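Long-range contacts in Fe(2+) transporter FeoB (Legionella pneumophila, PDB 3IBY), which probably transports ferrous iron into the cell by a GTP-driven system, of which this chain is the cytosolic part with the GTPase domain: residues Lys14-Thr22 against Ala148-Gln158; Ile128-Leu139 against Glu248-Lys256. All blocks are in the same frame, centred on the assembly; numbering follows the deposited sequence.

How the contacts relate
Both contacts involve the GTPase domain, and their segments alternate along the chain. Their centres lie about 22 Å apart and their nearest atoms about 9 Å apart, so they do not touch. Contact 1 lies at the predicted nucleotide site. Segment 14-22 begins with Lys-14 and Thr-15 of that site, segment 148-158 with Ala-148 and His-149. Thr-16 and Leu-17, just after the P-loop residues, meet this second pair. Contact 2 ties the domain to the last helix of the chain. The side chain of Ile-130 lies about 5 Å from that of Met-120, a predicted GTP-binding residue. Strand 143-145 links the contacts: it follows helix 132-139 and leads toward segment 148-158.

Contact 1. Residues Lys14-Thr22 against Ala148-Gln158; sequences KTTLFNALT and AHKNIGIPALQ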
loop_
_atom_site.group_PDB
_atom_site.type_symbol
_atom_site.label_atom_id
_atom_site.label_comp_id
_atom_site.label_asym_id
_atom_site.label_seq_id
_atom_site.Cartn_x
_atom_site.Cartn_y
_atom_site.Cartn_z
ATOM N N LYS A 14 6.807 9.905 -6.158
ATOM C CA LYS A 14 5.568 10.034 -5.427
ATOM C C LYS A 14 5.273 11.512 -5.335
ATOM O O LYS A 14 4.175 11.927 -5.560
ATOM C CB LYS A 14 5.708 9.403 -4.055
ATOM C CG LYS A 14 4.450 9.432 -3.238
ATOM C CD LYS A 14 4.557 8.615 -1.975
ATOM C CE LYS A 14 5.557 9.198 -0.986
ATOM N NZ LYS A 14 5.236 10.589 -0.502
ATOM N N THR A 15 6.296 12.302 -5.049
ATOM C CA THR A 15 6.152 13.724 -4.879
ATOM C C THR A 15 5.811 14.383 -6.187
ATOM O O THR A 15 4.980 15.266 -6.245
ATOM C CB THR A 15 7.453 14.314 -4.338
ATOM O OG1 THR A 15 7.600 13.911 -2.980
ATOM C CG2 THR A 15 7.463 15.836 -4.403
ATOM N N THR A 16 6.464 13.954 -7.251
ATOM C CA THR A 16 6.123 14.437 -8.571
ATOM C C THR A 16 4.659 14.167 -8.892
ATOM O O THR A 16 4.000 15.025 -9.453
ATOM C CB THR A 16 7.061 13.807 -9.601
ATOM O OG1 THR A 16 8.393 14.150 -9.224
ATOM C CG2 THR A 16 6.799 14.297 -11.035
ATOM N N LEU A 17 4.125 13.000 -8.530
ATOM C CA LEU A 17 2.688 12.736 -8.813
ATOM C C LEU A 17 1.824 13.649 -7.991
ATOM O O LEU A 17 0.836 14.211 -8.464
ATOM C CB LEU A 17 2.312 11.291 -8.557
ATOM C CG LEU A 17 0.820 11.050 -8.822
ATOM C CD1 LEU A 17 0.358 11.489 -10.217
ATOM C CD2 LEU A 17 0.564 9.587 -8.591
ATOM N N PHE A 18 2.239 13.820 -6.743
ATOM C CA PHE A 18 1.604 14.742 -5.859
ATOM C C PHE A 18 1.525 16.093 -6.485
ATOM O O PHE A 18 0.495 16.735 -6.375
ATOM C CB PHE A 18 2.360 14.869 -4.568
ATOM C CG PHE A 18 1.679 15.768 -3.585
ATOM C CD1 PHE A 18 0.523 15.329 -2.922
ATOM C CD2 PHE A 18 2.146 17.051 -3.363
ATOM C CE1 PHE A 18 -0.137 16.146 -1.998
ATOM C CE2 PHE A 18 1.490 17.920 -2.443
ATOM C CZ PHE A 18 0.354 17.466 -1.739
ATOM N N ASN A 19 2.611 16.547 -7.095
ATOM C CA ASN A 19 2.631 17.890 -7.683
ATOM C C ASN A 19 1.737 17.957 -8.938
ATOM O O ASN A 19 1.058 18.957 -9.207
ATOM C CB ASN A 19 4.039 18.309 -8.061
ATOM C CG ASN A 19 4.941 18.526 -6.873
ATOM O OD1 ASN A 19 4.509 18.830 -5.774
ATOM N ND2 ASN A 19 6.231 18.366 -7.106
ATOM N N ALA A 20 1.763 16.872 -9.692
ATOM C CA ALA A 20 1.041 16.785 -10.903
ATOM C C ALA A 20 -0.469 16.888 -10.585
ATOM O O ALA A 20 -1.215 17.602 -11.268
ATOM C CB ALA A 20 1.377 15.487 -11.572
ATOM N N LEU A 21 -0.911 16.212 -9.527
ATOM C CA LEU A 21 -2.332 16.205 -9.166
ATOM C C LEU A 21 -2.777 17.526 -8.545
ATOM O O LEU A 21 -3.806 18.047 -8.887
ATOM C CB LEU A 21 -2.587 15.081 -8.182
ATOM C CG LEU A 21 -2.501 13.634 -8.687
ATOM C CD1 LEU A 21 -2.574 12.753 -7.497
ATOM C CD2 LEU A 21 -3.611 13.271 -9.575
ATOM N N THR A 22 -1.970 18.098 -7.664
ATOM C CA THR A 22 -2.421 19.210 -6.823
ATOM C C THR A 22 -1.985 20.599 -7.298
ATOM O O THR A 22 -2.571 21.575 -6.917
ATOM C CB THR A 22 -1.915 18.982 -5.419
ATOM O OG1 THR A 22 -0.500 19.187 -5.389
ATOM C CG2 THR A 22 -2.192 17.548 -5.029
ATOM N N ALA A 148 4.608 10.840 -14.375
ATOM C CA ALA A 148 4.127 11.934 -13.588
ATOM C C ALA A 148 4.927 13.143 -13.980
ATOM O O ALA A 148 4.383 14.231 -14.165
ATOM C CB ALA A 148 4.302 11.618 -12.109
ATOM N N HIS A 149 6.236 12.941 -14.105
ATOM C CA HIS A 149 7.167 14.023 -14.507
ATOM C C HIS A 149 6.797 14.708 -15.837
ATOM O O HIS A 149 7.245 15.806 -16.116
ATOM C CB HIS A 149 8.642 13.521 -14.516
ATOM C CG HIS A 149 8.860 12.268 -15.309
ATOM N ND1 HIS A 149 8.149 11.110 -15.089
ATOM C CD2 HIS A 149 9.719 11.992 -16.318
ATOM C CE1 HIS A 149 8.556 10.180 -15.933
ATOM N NE2 HIS A 149 9.497 10.694 -16.703
ATOM N N LYS A 150 5.987 14.040 -16.642
ATOM C CA LYS A 150 5.623 14.525 -17.956
ATOM C C LYS A 150 4.109 14.660 -18.107
ATOM O O LYS A 150 3.619 14.946 -19.184
ATOM C CB LYS A 150 6.202 13.569 -19.002
ATOM C CG LYS A 150 7.726 13.650 -19.140
ATOM C CD LYS A 150 8.331 12.420 -19.850
ATOM C CE LYS A 150 7.787 12.216 -21.227
ATOM N NZ LYS A 150 8.518 11.171 -21.978
ATOM N N ASN A 151 3.372 14.477 -17.012
ATOM C CA ASN A 151 1.901 14.563 -16.995
ATOM C C ASN A 151 1.159 13.540 -17.852
ATOM O O ASN A 151 -0.032 13.680 -18.096
ATOM C CB ASN A 151 1.454 15.976 -17.340
ATOM C CG ASN A 151 1.110 16.772 -16.109
ATOM O OD1 ASN A 151 0.079 16.518 -15.462
ATOM N ND2 ASN A 151 1.972 17.740 -15.759
ATOM N N ILE A 152 1.844 12.483 -18.269
ATOM C CA ILE A 152 1.216 11.519 -19.134
ATOM C C ILE A 152 0.512 10.549 -18.212
ATOM O O ILE A 152 1.110 10.034 -17.279
ATOM C CB ILE A 152 2.246 10.850 -20.069
ATOM C CG1 ILE A 152 2.855 11.929 -21.001
ATOM C CG2 ILE A 152 1.592 9.693 -20.886
ATOM C CD1 ILE A 152 4.041 11.459 -21.910
ATOM N N GLY A 153 -0.775 10.332 -18.437
ATOM C CA GLY A 153 -1.530 9.371 -17.642
ATOM C C GLY A 153 -2.366 9.965 -16.515
ATOM O O GLY A 153 -3.344 9.333 -16.058
ATOM N N ILE A 154 -2.000 11.164 -16.071
ATOM C CA ILE A 154 -2.710 11.859 -15.009
ATOM C C ILE A 154 -4.215 11.921 -15.234
ATOM O O ILE A 154 -4.987 11.741 -14.318
ATOM C CB ILE A 154 -2.153 13.308 -14.822
ATOM C CG1 ILE A 154 -0.902 13.343 -13.918
ATOM C CG2 ILE A 154 -3.221 14.236 -14.218
ATOM C CD1 ILE A 154 -0.285 11.979 -13.513
ATOM N N PRO A 155 -4.650 12.183 -16.459
ATOM C CA PRO A 155 -6.101 12.373 -16.562
ATOM C C PRO A 155 -6.880 11.091 -16.367
ATOM O O PRO A 155 -7.965 11.118 -15.808
ATOM C CB PRO A 155 -6.275 12.906 -17.971
ATOM C CG PRO A 155 -4.945 13.558 -18.286
ATOM C CD PRO A 155 -3.939 12.636 -17.670
ATOM N N ALA A 156 -6.307 9.982 -16.810
ATOM C CA ALA A 156 -6.898 8.662 -16.662
ATOM C C ALA A 156 -6.867 8.179 -15.209
ATOM O O ALA A 156 -7.780 7.501 -14.746
ATOM C CB ALA A 156 -6.156 7.679 -17.559
ATOM N N LEU A 157 -5.778 8.502 -14.509
ATOM C CA LEU A 157 -5.633 8.219 -13.064
ATOM C C LEU A 157 -6.649 9.043 -12.279
ATOM O O LEU A 157 -7.208 8.568 -11.310
ATOM C CB LEU A 157 -4.243 8.567 -12.590
ATOM C CG LEU A 157 -4.020 8.395 -11.109
ATOM C CD1 LEU A 157 -3.858 6.933 -10.804
ATOM C CD2 LEU A 157 -2.797 9.193 -10.639
ATOM N N GLN A 158 -6.880 10.272 -12.731
ATOM C CA GLN A 158 -7.913 11.122 -12.164
ATOM C C GLN A 158 -9.227 10.436 -12.396
ATOM O O GLN A 158 -9.973 10.245 -11.490
ATOM C CB GLN A 158 -7.907 12.499 -12.818
ATOM C CG GLN A 158 -6.783 13.465 -12.349
ATOM C CD GLN A 158 -6.671 14.711 -13.265
ATOM O OE1 GLN A 158 -7.290 14.761 -14.322
ATOM N NE2 GLN A 158 -5.900 15.702 -12.853
#
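Helix 14-22 passes helix 154-158 at 78° with axes 11.0 Å apart, while the turn at Ala-148 comes closer, its CA 5.1 Å from Leu-17 CA. This is the P-loop GTPase fold: 14-22 is the helix that follows the P-loop, and the loop at Ala-148 is consistent with the G5 motif. Both carry residues predicted to bind GTP. The packing between the segments is apolar. Ala-148 points its methyl at the helix, and CB lies 3.8 Å from Leu-17 CA. Beside it, Thr-16 turns its methyl to the loop, where CG2 comes within 3.4 Å of His-149 N. CG2 gets there because it stands opposite the backbone N across the CA-CB bond. The imidazole of His-149 leads away from the helix, and its NE2 is hydrogen-bonded to OD2 of Asp-121, while Ala-148 N is held by the side chain of Asn-118. One helical turn on, Ala-20 CB rests 3.9 Å from Ile-154 CG1. Leu-17 and Leu-157 reach tip to tip, with CD2 of Leu-157 about equally near both methyls of Leu-17. Both leucines also touch Ala-116 of strand 113-118, so this core is shared with the central sheet. Leu-17 and Ile-154 slide past each other in opposite directions. Their CD1 atoms are modelled 3.4 Å apart, a doubtful separation because Ile-154 is nearly eclipsed about chi2 (8°).

Contact 2. Residues Ile128-Leu139 against Glu248-Lys256; sequences ISIDTEKLESLL and EIVTLVQKK
The side-chain amide of Gln-254 meets two isoleucines across the contact. Its NE2 lies 3.4 Å from Ile-128 CG2 and 3.5 Å from Ile-130 CG1. Gln-254 and Ile-130 run side by side in the same direction, whereas the side chains of Ile-128 and Gln-254 cross at a slant. The carboxylate of Asp-131 is the other flat group. Lys-134 N meets its OD2 from above the carboxylate plane, at 3.0 Å, and this bond caps the start of helix 132-139. The backbones here form a short antiparallel ladder. Ser-129 and Lys-255 are its hydrogen-bonded pair: Lys-255 N donates to Ser-129 O, and the return bond is weak. Ile-130 and Gln-254 are the non-hydrogen-bonded pair. Past them Asp-131 N gives a straight bond to Val-253 O (170°, 3.0 Å). Val-253 sits between strand and helix. Its CG1 meets Ile-130 CG2, and its CG2 lies beside the backbone N of Leu-135. Farther on, the two helices run roughly antiparallel, at 152°. Leu-138 slides past Ile-249, and its CD1 also touches CD1 of Leu-252, 3.7 Å away, crossing that side chain at about a right angle. With CG anti to the backbone N (chi1 -179°), Leu-135 brings CD1 to Ile-249 CG2. The whole is a two-stranded antiparallel sheet continued by a helix pair, which joins the GTPase domain to the end of the long helix 234-253, probably part of the GDI domain.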
loop_
_atom_site.group_PDB
_atom_site.type_symbol
_atom_site.label_atom_id
_atom_site.label_comp_id
_atom_site.label_asym_id
_atom_site.label_seq_id
_atom_site.Cartn_x
_atom_site.Cartn_y
_atom_site.Cartn_z
ATOM N N ILE A 128 12.397 -2.721 -19.949
ATOM C CA ILE A 128 11.436 -3.389 -19.063
ATOM C C ILE A 128 10.038 -3.248 -19.665
ATOM O O ILE A 128 9.560 -2.142 -19.951
ATOM C CB ILE A 128 11.424 -2.828 -17.602
ATOM C CG1 ILE A 128 12.825 -2.907 -16.953
ATOM C CG2 ILE A 128 10.455 -3.620 -16.756
ATOM C CD1 ILE A 128 13.041 -2.039 -15.656
ATOM N N SER A 129 9.403 -4.388 -19.855
ATOM C CA SER A 129 8.088 -4.437 -20.457
ATOM C C SER A 129 7.140 -4.986 -19.429
ATOM O O SER A 129 7.414 -6.038 -18.840
ATOM C CB SER A 129 8.096 -5.361 -21.681
ATOM O OG SER A 129 7.652 -4.627 -22.799
ATOM N N ILE A 130 6.041 -4.282 -19.192
ATOM C CA ILE A 130 5.055 -4.720 -18.218
ATOM C C ILE A 130 3.719 -4.841 -18.944
ATOM O O ILE A 130 3.285 -3.907 -19.630
ATOM C CB ILE A 130 4.957 -3.755 -17.004
ATOM C CG1 ILE A 130 6.247 -3.811 -16.176
ATOM C CG2 ILE A 130 3.809 -4.127 -16.095
ATOM C CD1 ILE A 130 6.457 -2.605 -15.313
ATOM N N ASP A 131 3.126 -6.030 -18.830
ATOM C CA ASP A 131 1.782 -6.290 -19.245
ATOM C C ASP A 131 0.855 -5.676 -18.205
ATOM O O ASP A 131 0.654 -6.235 -17.141
ATOM C CB ASP A 131 1.566 -7.802 -19.311
ATOM C CG ASP A 131 0.331 -8.172 -20.050
ATOM O OD1 ASP A 131 0.355 -9.220 -20.707
ATOM O OD2 ASP A 131 -0.663 -7.423 -19.982
ATOM N N THR A 132 0.273 -4.532 -18.526
ATOM C CA THR A 132 -0.592 -3.796 -17.611
ATOM C C THR A 132 -1.943 -4.459 -17.359
ATOM O O THR A 132 -2.474 -4.430 -16.236
ATOM C CB THR A 132 -0.794 -2.383 -18.169
ATOM O OG1 THR A 132 0.315 -1.586 -17.727
ATOM C CG2 THR A 132 -2.179 -1.754 -17.752
ATOM N N GLU A 133 -2.499 -5.025 -18.425
ATOM C CA GLU A 133 -3.780 -5.705 -18.376
ATOM C C GLU A 133 -3.648 -6.952 -17.521
ATOM O O GLU A 133 -4.588 -7.295 -16.809
ATOM C CB GLU A 133 -4.293 -6.050 -19.787
ATOM C CG GLU A 133 -4.200 -4.845 -20.798
ATOM C CD GLU A 133 -5.278 -4.825 -21.898
ATOM O OE1 GLU A 133 -5.944 -3.762 -22.022
ATOM O OE2 GLU A 133 -5.456 -5.857 -22.622
ATOM N N LYS A 134 -2.481 -7.603 -17.554
ATOM C CA LYS A 134 -2.289 -8.832 -16.779
ATOM C C LYS A 134 -2.054 -8.509 -15.305
ATOM O O LYS A 134 -2.606 -9.156 -14.437
ATOM C CB LYS A 134 -1.170 -9.695 -17.379
ATOM C CG LYS A 134 -1.008 -11.110 -16.794
ATOM C CD LYS A 134 -2.037 -12.156 -17.260
ATOM C CE LYS A 134 -2.047 -13.397 -16.312
ATOM N NZ LYS A 134 -2.923 -14.558 -16.704
ATOM N N LEU A 135 -1.249 -7.497 -15.033
ATOM C CA LEU A 135 -1.000 -7.028 -13.659
ATOM C C LEU A 135 -2.307 -6.653 -12.971
ATOM O O LEU A 135 -2.604 -7.103 -11.871
ATOM C CB LEU A 135 -0.064 -5.839 -13.693
ATOM C CG LEU A 135 0.325 -5.239 -12.341
ATOM C CD1 LEU A 135 0.902 -6.316 -11.424
ATOM C CD2 LEU A 135 1.299 -4.079 -12.532
ATOM N N GLU A 136 -3.112 -5.873 -13.672
ATOM C CA GLU A 136 -4.441 -5.511 -13.206
ATOM C C GLU A 136 -5.324 -6.745 -12.988
ATOM O O GLU A 136 -6.047 -6.840 -11.991
ATOM C CB GLU A 136 -5.097 -4.497 -14.180
ATOM C CG GLU A 136 -6.562 -4.149 -13.853
ATOM C CD GLU A 136 -7.120 -2.912 -14.611
ATOM O OE1 GLU A 136 -6.454 -1.858 -14.752
ATOM O OE2 GLU A 136 -8.280 -3.012 -15.060
ATOM N N SER A 137 -5.277 -7.696 -13.903
ATOM C CA SER A 137 -6.107 -8.896 -13.764
ATOM C C SER A 137 -5.694 -9.652 -12.498
ATOM O O SER A 137 -6.537 -10.070 -11.723
ATOM C CB SER A 137 -5.980 -9.793 -14.990
ATOM O OG SER A 137 -6.859 -10.913 -14.885
ATOM N N LEU A 138 -4.391 -9.812 -12.290
ATOM C CA LEU A 138 -3.864 -10.491 -11.104
ATOM C C LEU A 138 -4.155 -9.723 -9.819
ATOM O O LEU A 138 -4.682 -10.306 -8.884
ATOM C CB LEU A 138 -2.352 -10.711 -11.215
ATOM C CG LEU A 138 -1.908 -11.753 -12.218
ATOM C CD1 LEU A 138 -0.366 -11.766 -12.399
ATOM C CD2 LEU A 138 -2.440 -13.120 -11.756
ATOM N N LEU A 139 -3.812 -8.433 -9.769
ATOM C CA LEU A 139 -3.940 -7.640 -8.524
ATOM C C LEU A 139 -5.391 -7.273 -8.147
ATOM O O LEU A 139 -5.656 -6.849 -6.997
ATOM C CB LEU A 139 -3.137 -6.324 -8.606
ATOM C CG LEU A 139 -1.608 -6.336 -8.696
ATOM C CD1 LEU A 139 -1.051 -4.920 -8.590
ATOM C CD2 LEU A 139 -0.988 -7.257 -7.659
ATOM N N GLU A 248 5.899 -14.468 -8.140
ATOM C CA GLU A 248 5.113 -15.137 -9.146
ATOM C C GLU A 248 4.336 -14.132 -10.019
ATOM O O GLU A 248 4.289 -14.300 -11.221
ATOM C CB GLU A 248 4.251 -16.267 -8.515
ATOM C CG GLU A 248 2.831 -16.405 -9.000
ATOM C CD GLU A 248 2.022 -17.388 -8.141
ATOM O OE1 GLU A 248 0.789 -17.439 -8.346
ATOM O OE2 GLU A 248 2.605 -18.083 -7.254
ATOM N N ILE A 249 3.784 -13.074 -9.451
ATOM C CA ILE A 249 3.073 -12.077 -10.274
ATOM C C ILE A 249 4.016 -11.347 -11.211
ATOM O O ILE A 249 3.642 -11.011 -12.342
ATOM C CB ILE A 249 2.328 -11.016 -9.409
ATOM C CG1 ILE A 249 1.034 -11.609 -8.867
ATOM C CG2 ILE A 249 2.029 -9.718 -10.207
ATOM C CD1 ILE A 249 0.659 -11.054 -7.510
ATOM N N VAL A 250 5.238 -11.092 -10.743
ATOM C CA VAL A 250 6.215 -10.345 -11.533
ATOM C C VAL A 250 6.616 -11.180 -12.745
ATOM O O VAL A 250 6.564 -10.708 -13.882
ATOM C CB VAL A 250 7.432 -9.903 -10.676
ATOM C CG1 VAL A 250 8.506 -9.325 -11.542
ATOM C CG2 VAL A 250 7.023 -8.838 -9.631
ATOM N N THR A 251 6.939 -12.447 -12.507
ATOM C CA THR A 251 7.290 -13.395 -13.586
ATOM C C THR A 251 6.180 -13.566 -14.686
ATOM O O THR A 251 6.476 -13.872 -15.818
ATOM C CB THR A 251 7.715 -14.768 -12.975
ATOM O OG1 THR A 251 6.790 -15.129 -11.954
ATOM C CG2 THR A 251 9.093 -14.700 -12.308
ATOM N N LEU A 252 4.918 -13.340 -14.351
ATOM C CA LEU A 252 3.809 -13.352 -15.322
ATOM C C LEU A 252 3.643 -12.037 -16.118
ATOM O O LEU A 252 3.051 -12.010 -17.193
ATOM C CB LEU A 252 2.491 -13.639 -14.583
ATOM C CG LEU A 252 2.318 -15.028 -13.956
ATOM C CD1 LEU A 252 1.183 -15.058 -12.960
ATOM C CD2 LEU A 252 2.093 -16.037 -15.046
ATOM N N VAL A 253 4.157 -10.945 -15.582
ATOM C CA VAL A 253 3.811 -9.634 -16.093
ATOM C C VAL A 253 5.023 -8.888 -16.662
ATOM O O VAL A 253 4.884 -8.008 -17.515
ATOM C CB VAL A 253 3.114 -8.801 -14.974
ATOM C CG1 VAL A 253 3.526 -7.325 -15.044
ATOM C CG2 VAL A 253 1.596 -8.975 -15.046
ATOM N N GLN A 254 6.212 -9.252 -16.222
ATOM C CA GLN A 254 7.376 -8.466 -16.542
ATOM C C GLN A 254 8.395 -9.331 -17.233
ATOM O O GLN A 254 8.746 -10.384 -16.707
ATOM C CB GLN A 254 7.955 -7.939 -15.254
ATOM C CG GLN A 254 9.289 -7.277 -15.356
ATOM C CD GLN A 254 9.473 -6.336 -14.182
ATOM O OE1 GLN A 254 10.182 -6.630 -13.229
ATOM N NE2 GLN A 254 8.769 -5.224 -14.221
ATOM N N LYS A 255 8.873 -8.896 -18.394
ATOM C CA LYS A 255 10.047 -9.512 -18.984
ATOM C C LYS A 255 11.231 -8.538 -19.044
ATOM O O LYS A 255 11.073 -7.331 -19.306
ATOM C CB LYS A 255 9.761 -10.144 -20.356
ATOM C CG LYS A 255 8.471 -9.700 -21.036
ATOM C CD LYS A 255 8.302 -10.402 -22.403
ATOM C CE LYS A 255 8.243 -9.399 -23.542
ATOM N NZ LYS A 255 6.994 -8.638 -23.413
ATOM N N LYS A 256 12.409 -9.116 -18.773
ATOM C CA LYS A 256 13.717 -8.447 -18.808
ATOM C C LYS A 256 13.779 -7.281 -17.817
ATOM O O LYS A 256 13.148 -7.322 -16.751
ATOM C CB LYS A 256 14.074 -8.004 -20.232
ATOM C CG LYS A 256 13.941 -9.120 -21.295
ATOM C CD LYS A 256 15.299 -9.617 -21.839
ATOM C CE LYS A 256 15.920 -10.706 -20.962
ATOM N NZ LYS A 256 16.994 -11.422 -21.718
ATOM O OXT LYS A 256 14.473 -6.290 -18.058
#